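Long-range contacts in pngf-ii (Elizabethkingia meningoseptica, PDB 4R4X), which removes N-linked glycans from glycoproteins as a peptide:N-glycosidase, probably by cleaving the amide bond that joins asparagine to the innermost sugar, as in PNGase F: residues Tyr423-Gly429 / Gln525-Ser531; Lys282-Val287 / Gly393-Met399. One frame throughout, in Å; residues are numbered along the deposited sequence.

Interactions 1 and 2 lie on the same side of the chain's centre, their own centres 12 Å apart, and are in series along the chain: 282-287 with 393-399 (interaction 2) closes before 423-429 with 525-531 (interaction 1) opens. They meet at Pro397. Its carbonyl O lies 3.1 Å from Trp528 N, a probable hydrogen bond, and 3.2 Å from Phe527 CB, while Pro397 CG packs 3.4 Å from Asn529 OD1. The loop of interaction 2 thus lies directly against strand 527-537 of interaction 1. Interaction 2 connects the N- and C-terminal PNGase F family regions, whereas interaction 1 lies within the C-terminal one. None of the zinc ligands, Glu52, Asp159, His542 and His545, belongs to either contact.

Interaction 1. Residues Tyr423-Gly429 / Gln525-Ser531; sequences YITTGHG and QSFWNVS
Trp528 lays its six-membered ring flat over Gly427: with chi1 m (-74°) and chi2 78°, the ring centroid comes 3.4 Å from Gly427 CA, 8° off the normal. An ideal CB on Gly427 would sit 2.6 Å from Trp528 CH2, so this non-hydrogen-bonded pair needs glycine. Residues 423-428 and 527-531 are extended, their strand axes 4.7 Å apart and 177° antiparallel; Gly429 leaves the strand at phi 129°, psi 93°. Three hydrogen-bonded pairs set the register: Ile424-Ser531 (N to O 3.0 Å, O to N 2.9 Å), Thr426-Asn529 (both 3.0 Å) and His428-Phe527 (N to O 2.9 Å, O to N 3.1 Å). Thr425-Val530 is non-hydrogen-bonded (CA-CA 4.5 Å). On the face carrying His428, Phe527 takes chi1 p and His428 chi1 m. His428 CB stands 3.5 Å from the Phe527 centroid, and the rings, 13° from parallel, are slid to 5.1 Å between centroids. Thr426 OG1 and His428 NE2 hydrogen-bond at 2.8 Å. On the Trp528 face, Asn442 bonds the hydroxyls of Tyr423 and Thr425, and Asp435 takes Trp528 NE1. Strands 416-428 and 527-537, flanked by 493-504 and 378-384, are interior neighbours in an antiparallel sheet, consistent with the jelly-roll sandwich of PNGase F.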
ATOM      1  N   TYR A 423      -3.019  -8.030 -17.733  1.00 12.28           N
ATOM      2  CA  TYR A 423      -2.293  -9.206 -18.186  1.00 11.79           C
ATOM      3  C   TYR A 423      -0.947  -9.290 -17.478  1.00 11.62           C
ATOM      4  O   TYR A 423      -0.123  -8.368 -17.572  1.00 11.51           O
ATOM      5  CB  TYR A 423      -2.081  -9.131 -19.691  1.00 11.74           C
ATOM      6  CG  TYR A 423      -1.363 -10.307 -20.323  1.00 11.94           C
ATOM      7  CD1 TYR A 423      -1.972 -11.554 -20.408  1.00 12.80           C
ATOM      8  CD2 TYR A 423      -0.098 -10.160 -20.888  1.00 12.04           C
ATOM      9  CE1 TYR A 423      -1.330 -12.629 -21.012  1.00 13.37           C
ATOM     10  CE2 TYR A 423       0.533 -11.218 -21.528  1.00 12.53           C
ATOM     11  CZ  TYR A 423      -0.085 -12.451 -21.582  1.00 13.05           C
ATOM     12  OH  TYR A 423       0.540 -13.531 -22.161  1.00 14.66           O
ATOM     13  N   ILE A 424      -0.773 -10.370 -16.728  1.00 11.43           N
ATOM     14  CA  ILE A 424       0.480 -10.664 -16.020  1.00 11.40           C
ATOM     15  C   ILE A 424       1.124 -11.871 -16.663  1.00 11.19           C
ATOM     16  O   ILE A 424       0.530 -12.937 -16.702  1.00 11.33           O
ATOM     17  CB  ILE A 424       0.249 -10.941 -14.526  1.00 11.73           C
ATOM     18  CG1 ILE A 424      -0.515  -9.783 -13.899  1.00 12.22           C
ATOM     19  CG2 ILE A 424       1.581 -11.133 -13.793  1.00 11.82           C
ATOM     20  CD1 ILE A 424      -0.900 -10.000 -12.445  1.00 12.90           C
ATOM     21  N   THR A 425       2.341 -11.708 -17.160  1.00 10.84           N
ATOM     22  CA  THR A 425       3.036 -12.802 -17.817  1.00 10.96           C
ATOM     23  C   THR A 425       4.472 -12.948 -17.345  1.00 10.94           C
ATOM     24  O   THR A 425       5.197 -11.939 -17.245  1.00 10.19           O
ATOM     25  CB  THR A 425       3.021 -12.673 -19.362  1.00 11.39           C
ATOM     26  OG1 THR A 425       3.744 -13.773 -19.928  1.00 11.68           O
ATOM     27  CG2 THR A 425       3.646 -11.326 -19.840  1.00 11.65           C
ATOM     28  N   THR A 426       4.860 -14.198 -17.074  1.00 10.66           N
ATOM     29  CA  THR A 426       6.262 -14.560 -16.855  1.00 11.22           C
ATOM     30  C   THR A 426       6.600 -15.887 -17.528  1.00 11.93           C
ATOM     31  O   THR A 426       5.784 -16.807 -17.577  1.00 11.85           O
ATOM     32  CB  THR A 426       6.645 -14.605 -15.363  1.00 11.47           C
ATOM     33  OG1 THR A 426       5.856 -15.564 -14.649  1.00 11.80           O
ATOM     34  CG2 THR A 426       6.479 -13.246 -14.737  1.00 11.58           C
ATOM     35  N   GLY A 427       7.816 -15.945 -18.056  1.00 11.98           N
ATOM     36  CA  GLY A 427       8.321 -17.069 -18.776  1.00 12.37           C
ATOM     37  C   GLY A 427       9.295 -17.829 -17.901  1.00 12.19           C
ATOM     38  O   GLY A 427      10.052 -17.233 -17.116  1.00 11.85           O
ATOM     39  N   HIS A 428       9.242 -19.153 -18.016  1.00 12.39           N
ATOM     40  CA  HIS A 428      10.022 -20.069 -17.164  1.00 12.47           C
ATOM     41  C   HIS A 428      10.628 -21.222 -17.954  1.00 12.69           C
ATOM     42  O   HIS A 428      10.200 -21.519 -19.073  1.00 12.80           O
ATOM     43  CB  HIS A 428       9.132 -20.612 -16.051  1.00 12.94           C
ATOM     44  CG  HIS A 428       8.520 -19.534 -15.229  1.00 12.84           C
ATOM     45  ND1 HIS A 428       9.161 -18.984 -14.147  1.00 13.43           N
ATOM     46  CD2 HIS A 428       7.389 -18.810 -15.408  1.00 12.65           C
ATOM     47  CE1 HIS A 428       8.433 -17.995 -13.664  1.00 12.91           C
ATOM     48  NE2 HIS A 428       7.356 -17.865 -14.415  1.00 12.67           N
ATOM     49  N   GLY A 429      11.612 -21.882 -17.344  1.00 12.81           N
ATOM     50  CA  GLY A 429      12.480 -22.864 -18.022  1.00 12.81           C
ATOM     51  C   GLY A 429      13.895 -22.457 -17.700  1.00 13.96           C
ATOM     52  O   GLY A 429      14.460 -21.611 -18.376  1.00 13.07           O
ATOM     53  N   GLN A 525      11.423 -28.373 -18.722  1.00 21.51           N
ATOM     54  CA  GLN A 525      10.396 -27.834 -19.623  1.00 21.24           C
ATOM     55  C   GLN A 525      10.304 -26.323 -19.494  1.00 17.68           C
ATOM     56  O   GLN A 525      10.496 -25.767 -18.415  1.00 16.13           O
ATOM     57  CB  GLN A 525       9.015 -28.409 -19.279  1.00 24.16           C
ATOM     58  CG  GLN A 525       8.807 -29.864 -19.658  1.00 26.87           C
ATOM     59  CD  GLN A 525       7.337 -30.249 -19.620  1.00 30.37           C
ATOM     60  OE1 GLN A 525       6.821 -30.664 -18.586  1.00 34.30           O
ATOM     61  NE2 GLN A 525       6.650 -30.073 -20.732  1.00 29.41           N
ATOM     62  N   SER A 526       9.972 -25.671 -20.598  1.00 16.21           N
ATOM     63  CA  SER A 526       9.552 -24.284 -20.560  1.00 15.34           C
ATOM     64  C   SER A 526       8.023 -24.186 -20.307  1.00 14.76           C
ATOM     65  O   SER A 526       7.237 -25.064 -20.689  1.00 14.49           O
ATOM     66  CB  SER A 526       9.962 -23.554 -21.844  1.00 15.03           C
ATOM     67  OG  SER A 526      11.352 -23.238 -21.808  1.00 14.89           O
ATOM     68  N   PHE A 527       7.619 -23.117 -19.636  1.00 13.93           N
ATOM     69  CA  PHE A 527       6.214 -22.885 -19.322  1.00 13.90           C
ATOM     70  C   PHE A 527       5.955 -21.431 -19.011  1.00 12.77           C
ATOM     71  O   PHE A 527       6.893 -20.667 -18.729  1.00 12.85           O
ATOM     72  CB  PHE A 527       5.735 -23.787 -18.169  1.00 14.33           C
ATOM     73  CG  PHE A 527       6.503 -23.610 -16.884  1.00 15.60           C
ATOM     74  CD1 PHE A 527       6.064 -22.726 -15.904  1.00 15.35           C
ATOM     75  CD2 PHE A 527       7.625 -24.385 -16.627  1.00 16.61           C
ATOM     76  CE1 PHE A 527       6.757 -22.585 -14.706  1.00 17.05           C
ATOM     77  CE2 PHE A 527       8.316 -24.250 -15.434  1.00 16.61           C
ATOM     78  CZ  PHE A 527       7.887 -23.343 -14.475  1.00 17.26           C
ATOM     79  N   TRP A 528       4.691 -21.022 -19.137  1.00 12.34           N
ATOM     80  CA  TRP A 528       4.334 -19.596 -19.035  1.00 11.70           C
ATOM     81  C   TRP A 528       3.193 -19.390 -18.043  1.00 11.54           C
ATOM     82  O   TRP A 528       2.098 -19.922 -18.239  1.00 11.69           O
ATOM     83  CB  TRP A 528       3.976 -19.033 -20.409  1.00 11.85           C
ATOM     84  CG  TRP A 528       5.195 -18.850 -21.244  1.00 12.04           C
ATOM     85  CD1 TRP A 528       5.885 -19.819 -21.913  1.00 12.17           C
ATOM     86  CD2 TRP A 528       5.933 -17.643 -21.410  1.00 11.89           C
ATOM     87  NE1 TRP A 528       7.003 -19.278 -22.501  1.00 12.64           N
ATOM     88  CE2 TRP A 528       7.044 -17.938 -22.219  1.00 12.22           C
ATOM     89  CE3 TRP A 528       5.741 -16.325 -20.985  1.00 11.84           C
ATOM     90  CZ2 TRP A 528       7.960 -16.960 -22.612  1.00 12.50           C
ATOM     91  CZ3 TRP A 528       6.658 -15.365 -21.367  1.00 11.85           C
ATOM     92  CH2 TRP A 528       7.753 -15.681 -22.151  1.00 12.01           C
ATOM     93  N   ASN A 529       3.473 -18.634 -16.980  1.00 11.39           N
ATOM     94  CA  ASN A 529       2.483 -18.237 -15.991  1.00 11.78           C
ATOM     95  C   ASN A 529       1.817 -16.952 -16.463  1.00 12.35           C
ATOM     96  O   ASN A 529       2.441 -15.872 -16.425  1.00 12.50           O
ATOM     97  CB  ASN A 529       3.134 -17.985 -14.636  1.00 12.87           C
ATOM     98  CG  ASN A 529       3.571 -19.246 -13.933  1.00 13.09           C
ATOM     99  OD1 ASN A 529       2.873 -20.252 -13.912  1.00 13.42           O
ATOM    100  ND2 ASN A 529       4.710 -19.162 -13.281  1.00 14.16           N
ATOM    101  N   VAL A 530       0.572 -17.060 -16.928  1.00 12.44           N
ATOM    102  CA  VAL A 530      -0.146 -15.917 -17.471  1.00 12.87           C
ATOM    103  C   VAL A 530      -1.538 -15.806 -16.844  1.00 12.91           C
ATOM    104  O   VAL A 530      -2.278 -16.798 -16.692  1.00 13.27           O
ATOM    105  CB  VAL A 530      -0.209 -15.930 -19.022  1.00 13.15           C
ATOM    106  CG1 VAL A 530       1.170 -16.173 -19.627  1.00 13.22           C
ATOM    107  CG2 VAL A 530      -1.157 -16.987 -19.539  1.00 13.71           C
ATOM    108  N   SER A 531      -1.871 -14.596 -16.416  1.00 13.44           N
ATOM    109  CA  SER A 531      -3.237 -14.306 -15.992  1.00 13.87           C
ATOM    110  C   SER A 531      -3.810 -13.093 -16.711  1.00 13.49           C
ATOM    111  O   SER A 531      -3.101 -12.148 -17.098  1.00 13.36           O
ATOM    112  CB  SER A 531      -3.333 -14.158 -14.472  1.00 13.95           C
ATOM    113  OG  SER A 531      -2.861 -12.907 -14.068  1.00 15.47           O
TER

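Interaction 2. Residues Lys282-Val287 / Gly393-Met399; sequences KSYQGV and GQDYPTM
The segments 282-287 and 393-399 cross with end-to-end directions 99° apart, and every direct hydrogen bond between them uses at least one side chain. Residues 284-285 form a short extended strand, Gly286 turns at phi 68°, psi 27°, and 393-399 has no regular helix or strand. The nearest CA pairs are Tyr284-Asp395 (6.0 Å) and Gln285-Gln394 (6.3 Å). Gln285 bends its side chain (chi1 m, chi2 83°, chi3 38°) to grip Asp395: OE1 accepts from Asp395 N at 2.8 Å and NE2 donates to Asp395 OD2 at 3.0 Å. Gln394 is instead extended (chi1 and chi2 both t), and its NE2 makes a weak bond to Gln285 O, 2.9 Å; its OE1 bonds Tyr262 OH and Met389 N. Pro397 (phi -81°, psi 75°) centres an inverse gamma turn, Thr398 N to Tyr396 O 2.9 Å, in the loop between strands 378-384 and 406-412, which packs beside the small antiparallel pairing of 284-285 with 275-276. Tyr284 (chi1 m, chi2 -81°) reaches the residues that follow the turn, its OH 2.7 Å from Thr398 OG1 (chi1 p), a hydrogen bond; Asn280 OD1 also bonds that hydroxyl. Met399, a selenomethionine with chi1 p, chi2 m and chi3 m, places CB over a face of the Tyr284 ring, 4.0 Å from the centroid (CH-pi), and SE 5.0 Å from it, a Met-aromatic contact. Val287 CG2 touches Met399 CE at 4.2 Å. Lys282, chi1 m then all t, ends at a water (2.9 Å from NZ) that donates to Thr398 O at 3.0 Å.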
ATOM      1  N   LYS A 282      -1.893 -32.901 -23.595  1.00 22.28           N
ATOM      2  CA  LYS A 282      -1.855 -32.805 -22.159  1.00 21.65           C
ATOM      3  C   LYS A 282      -3.160 -32.208 -21.617  1.00 20.51           C
ATOM      4  O   LYS A 282      -4.032 -31.745 -22.382  1.00 19.28           O
ATOM      5  CB  LYS A 282      -0.659 -31.954 -21.724  1.00 22.51           C
ATOM      6  CG  LYS A 282       0.670 -32.563 -22.119  1.00 23.31           C
ATOM      7  CD  LYS A 282       1.844 -31.724 -21.659  1.00 23.98           C
ATOM      8  CE  LYS A 282       3.163 -32.407 -21.984  1.00 25.03           C
ATOM      9  NZ  LYS A 282       4.289 -31.505 -21.602  1.00 25.55           N
ATOM     10  N   SER A 283      -3.266 -32.230 -20.296  1.00 19.84           N
ATOM     11  CA  SER A 283      -4.397 -31.682 -19.575  1.00 20.63           C
ATOM     12  C   SER A 283      -3.970 -30.631 -18.588  1.00 18.97           C
ATOM     13  O   SER A 283      -2.909 -30.733 -17.970  1.00 18.77           O
ATOM     14  CB  SER A 283      -5.120 -32.761 -18.811  1.00 22.06           C
ATOM     15  OG  SER A 283      -5.841 -33.528 -19.721  1.00 23.79           O
ATOM     16  N   TYR A 284      -4.830 -29.637 -18.428  1.00 18.45           N
ATOM     17  CA  TYR A 284      -4.563 -28.523 -17.527  1.00 17.11           C
ATOM     18  C   TYR A 284      -5.834 -28.321 -16.730  1.00 18.07           C
ATOM     19  O   TYR A 284      -6.922 -28.734 -17.173  1.00 19.03           O
ATOM     20  CB  TYR A 284      -4.161 -27.297 -18.337  1.00 16.21           C
ATOM     21  CG  TYR A 284      -2.972 -27.599 -19.204  1.00 15.53           C
ATOM     22  CD1 TYR A 284      -1.675 -27.584 -18.668  1.00 15.49           C
ATOM     23  CD2 TYR A 284      -3.126 -27.968 -20.522  1.00 14.35           C
ATOM     24  CE1 TYR A 284      -0.585 -27.913 -19.426  1.00 15.17           C
ATOM     25  CE2 TYR A 284      -2.034 -28.301 -21.307  1.00 14.36           C
ATOM     26  CZ  TYR A 284      -0.761 -28.268 -20.755  1.00 14.61           C
ATOM     27  OH  TYR A 284       0.352 -28.581 -21.513  1.00 14.84           O
ATOM     28  N   GLN A 285      -5.701 -27.706 -15.562  1.00 17.60           N
ATOM     29  CA  GLN A 285      -6.788 -27.656 -14.601  1.00 17.80           C
ATOM     30  C   GLN A 285      -7.074 -26.233 -14.121  1.00 17.21           C
ATOM     31  O   GLN A 285      -6.203 -25.565 -13.578  1.00 17.26           O
ATOM     32  CB  GLN A 285      -6.459 -28.526 -13.391  1.00 18.38           C
ATOM     33  CG  GLN A 285      -6.058 -29.950 -13.721  1.00 18.53           C
ATOM     34  CD  GLN A 285      -4.596 -30.100 -14.103  1.00 19.28           C
ATOM     35  OE1 GLN A 285      -3.703 -29.444 -13.534  1.00 18.27           O
ATOM     36  NE2 GLN A 285      -4.337 -30.980 -15.068  1.00 18.74           N
ATOM     37  N   GLY A 286      -8.315 -25.793 -14.303  1.00 16.63           N
ATOM     38  CA  GLY A 286      -8.808 -24.567 -13.685  1.00 15.91           C
ATOM     39  C   GLY A 286      -8.179 -23.288 -14.196  1.00 15.29           C
ATOM     40  O   GLY A 286      -8.153 -22.284 -13.482  1.00 15.34           O
ATOM     41  N   VAL A 287      -7.710 -23.319 -15.434  1.00 14.98           N
ATOM     42  CA  VAL A 287      -6.959 -22.199 -16.002  1.00 15.27           C
ATOM     43  C   VAL A 287      -7.806 -21.222 -16.800  1.00 15.41           C
ATOM     44  O   VAL A 287      -7.321 -20.136 -17.138  1.00 14.17           O
ATOM     45  CB  VAL A 287      -5.775 -22.663 -16.873  1.00 15.08           C
ATOM     46  CG1 VAL A 287      -4.847 -23.507 -16.042  1.00 14.68           C
ATOM     47  CG2 VAL A 287      -6.232 -23.404 -18.129  1.00 15.48           C
ATOM     48  N   GLY A 393      -1.123 -31.073  -7.136  1.00 17.70           N
ATOM     49  CA  GLY A 393      -1.545 -31.775  -8.341  1.00 18.58           C
ATOM     50  C   GLY A 393      -1.884 -30.943  -9.581  1.00 18.86           C
ATOM     51  O   GLY A 393      -2.322 -31.492 -10.584  1.00 18.26           O
ATOM     52  N   GLN A 394      -1.686 -29.627  -9.538  1.00 17.51           N
ATOM     53  CA  GLN A 394      -2.000 -28.796 -10.722  1.00 17.60           C
ATOM     54  C   GLN A 394      -0.785 -28.728 -11.644  1.00 18.23           C
ATOM     55  O   GLN A 394       0.302 -28.342 -11.209  1.00 16.87           O
ATOM     56  CB  GLN A 394      -2.425 -27.384 -10.311  1.00 17.17           C
ATOM     57  CG  GLN A 394      -2.951 -26.542 -11.469  1.00 16.91           C
ATOM     58  CD  GLN A 394      -3.361 -25.125 -11.072  1.00 16.27           C
ATOM     59  OE1 GLN A 394      -3.076 -24.637  -9.971  1.00 16.03           O
ATOM     60  NE2 GLN A 394      -4.063 -24.465 -11.973  1.00 16.30           N
ATOM     61  N   ASP A 395      -0.975 -29.093 -12.916  1.00 17.76           N
ATOM     62  CA  ASP A 395       0.122 -29.140 -13.880  1.00 17.42           C
ATOM     63  C   ASP A 395       0.696 -27.766 -14.192  1.00 16.67           C
ATOM     64  O   ASP A 395       0.000 -26.760 -14.095  1.00 16.44           O
ATOM     65  CB  ASP A 395      -0.353 -29.817 -15.173  1.00 19.75           C
ATOM     66  CG  ASP A 395      -0.417 -31.311 -15.023  1.00 21.80           C
ATOM     67  OD1 ASP A 395       0.652 -31.891 -14.726  1.00 22.76           O
ATOM     68  OD2 ASP A 395      -1.510 -31.887 -15.156  1.00 22.84           O
ATOM     69  N   TYR A 396       1.975 -27.741 -14.542  1.00 15.70           N
ATOM     70  CA  TYR A 396       2.620 -26.514 -15.002  1.00 17.32           C
ATOM     71  C   TYR A 396       2.037 -26.087 -16.325  1.00 15.95           C
ATOM     72  O   TYR A 396       1.596 -26.932 -17.086  1.00 14.61           O
ATOM     73  CB  TYR A 396       4.112 -26.716 -15.175  1.00 18.78           C
ATOM     74  CG  TYR A 396       4.826 -26.893 -13.884  1.00 20.36           C
ATOM     75  CD1 TYR A 396       4.975 -28.160 -13.327  1.00 23.12           C
ATOM     76  CD2 TYR A 396       5.353 -25.805 -13.205  1.00 22.70           C
ATOM     77  CE1 TYR A 396       5.638 -28.338 -12.141  1.00 24.70           C
ATOM     78  CE2 TYR A 396       6.031 -25.976 -12.019  1.00 23.80           C
ATOM     79  CZ  TYR A 396       6.162 -27.245 -11.497  1.00 25.29           C
ATOM     80  OH  TYR A 396       6.813 -27.427 -10.316  1.00 28.86           O
ATOM     81  N   PRO A 397       2.075 -24.775 -16.616  1.00 15.27           N
ATOM     82  CA  PRO A 397       1.461 -24.262 -17.829  1.00 15.67           C
ATOM     83  C   PRO A 397       2.321 -24.428 -19.078  1.00 15.47           C
ATOM     84  O   PRO A 397       2.884 -23.472 -19.603  1.00 15.03           O
ATOM     85  CB  PRO A 397       1.194 -22.786 -17.477  1.00 15.74           C
ATOM     86  CG  PRO A 397       2.259 -22.446 -16.491  1.00 15.49           C
ATOM     87  CD  PRO A 397       2.391 -23.692 -15.667  1.00 15.42           C
ATOM     88  N   THR A 398       2.377 -25.666 -19.556  1.00 16.04           N
ATOM     89  CA  THR A 398       3.124 -26.044 -20.745  1.00 15.79           C
ATOM     90  C   THR A 398       2.249 -26.056 -22.009  1.00 16.42           C
ATOM     91  O   THR A 398       2.614 -26.647 -23.031  1.00 16.35           O
ATOM     92  CB  THR A 398       3.721 -27.435 -20.522  1.00 16.52           C
ATOM     93  OG1 THR A 398       2.660 -28.364 -20.174  1.00 14.60           O
ATOM     94  CG2 THR A 398       4.709 -27.393 -19.394  1.00 16.52           C
HETATM   95  N   MSE A 399       1.115 -25.358 -21.970  1.00 17.47           N
HETATM   96  CA  MSE A 399       0.125 -25.439 -23.057  1.00 17.61           C
HETATM   97  C   MSE A 399       0.495 -24.672 -24.299  1.00 16.74           C
HETATM   98  O   MSE A 399      -0.168 -24.794 -25.318  1.00 16.97           O
HETATM   99  CB  MSE A 399      -1.255 -24.978 -22.571  1.00 18.31           C
HETATM  100  CG  MSE A 399      -1.409 -23.497 -22.263  1.00 19.48           C
HETATM  101 SE   MSE A 399      -0.840 -23.111 -20.408  1.00 24.98          SE
HETATM  102  CE  MSE A 399      -2.290 -24.012 -19.423  1.00 21.21           C
TER
HETATM  103  O   HOH W   1       3.848 -29.323 -23.533  1.00 21.81           O
HETATM  104  O   HOH W   2      -3.038 -26.660 -15.021  1.00 16.16           O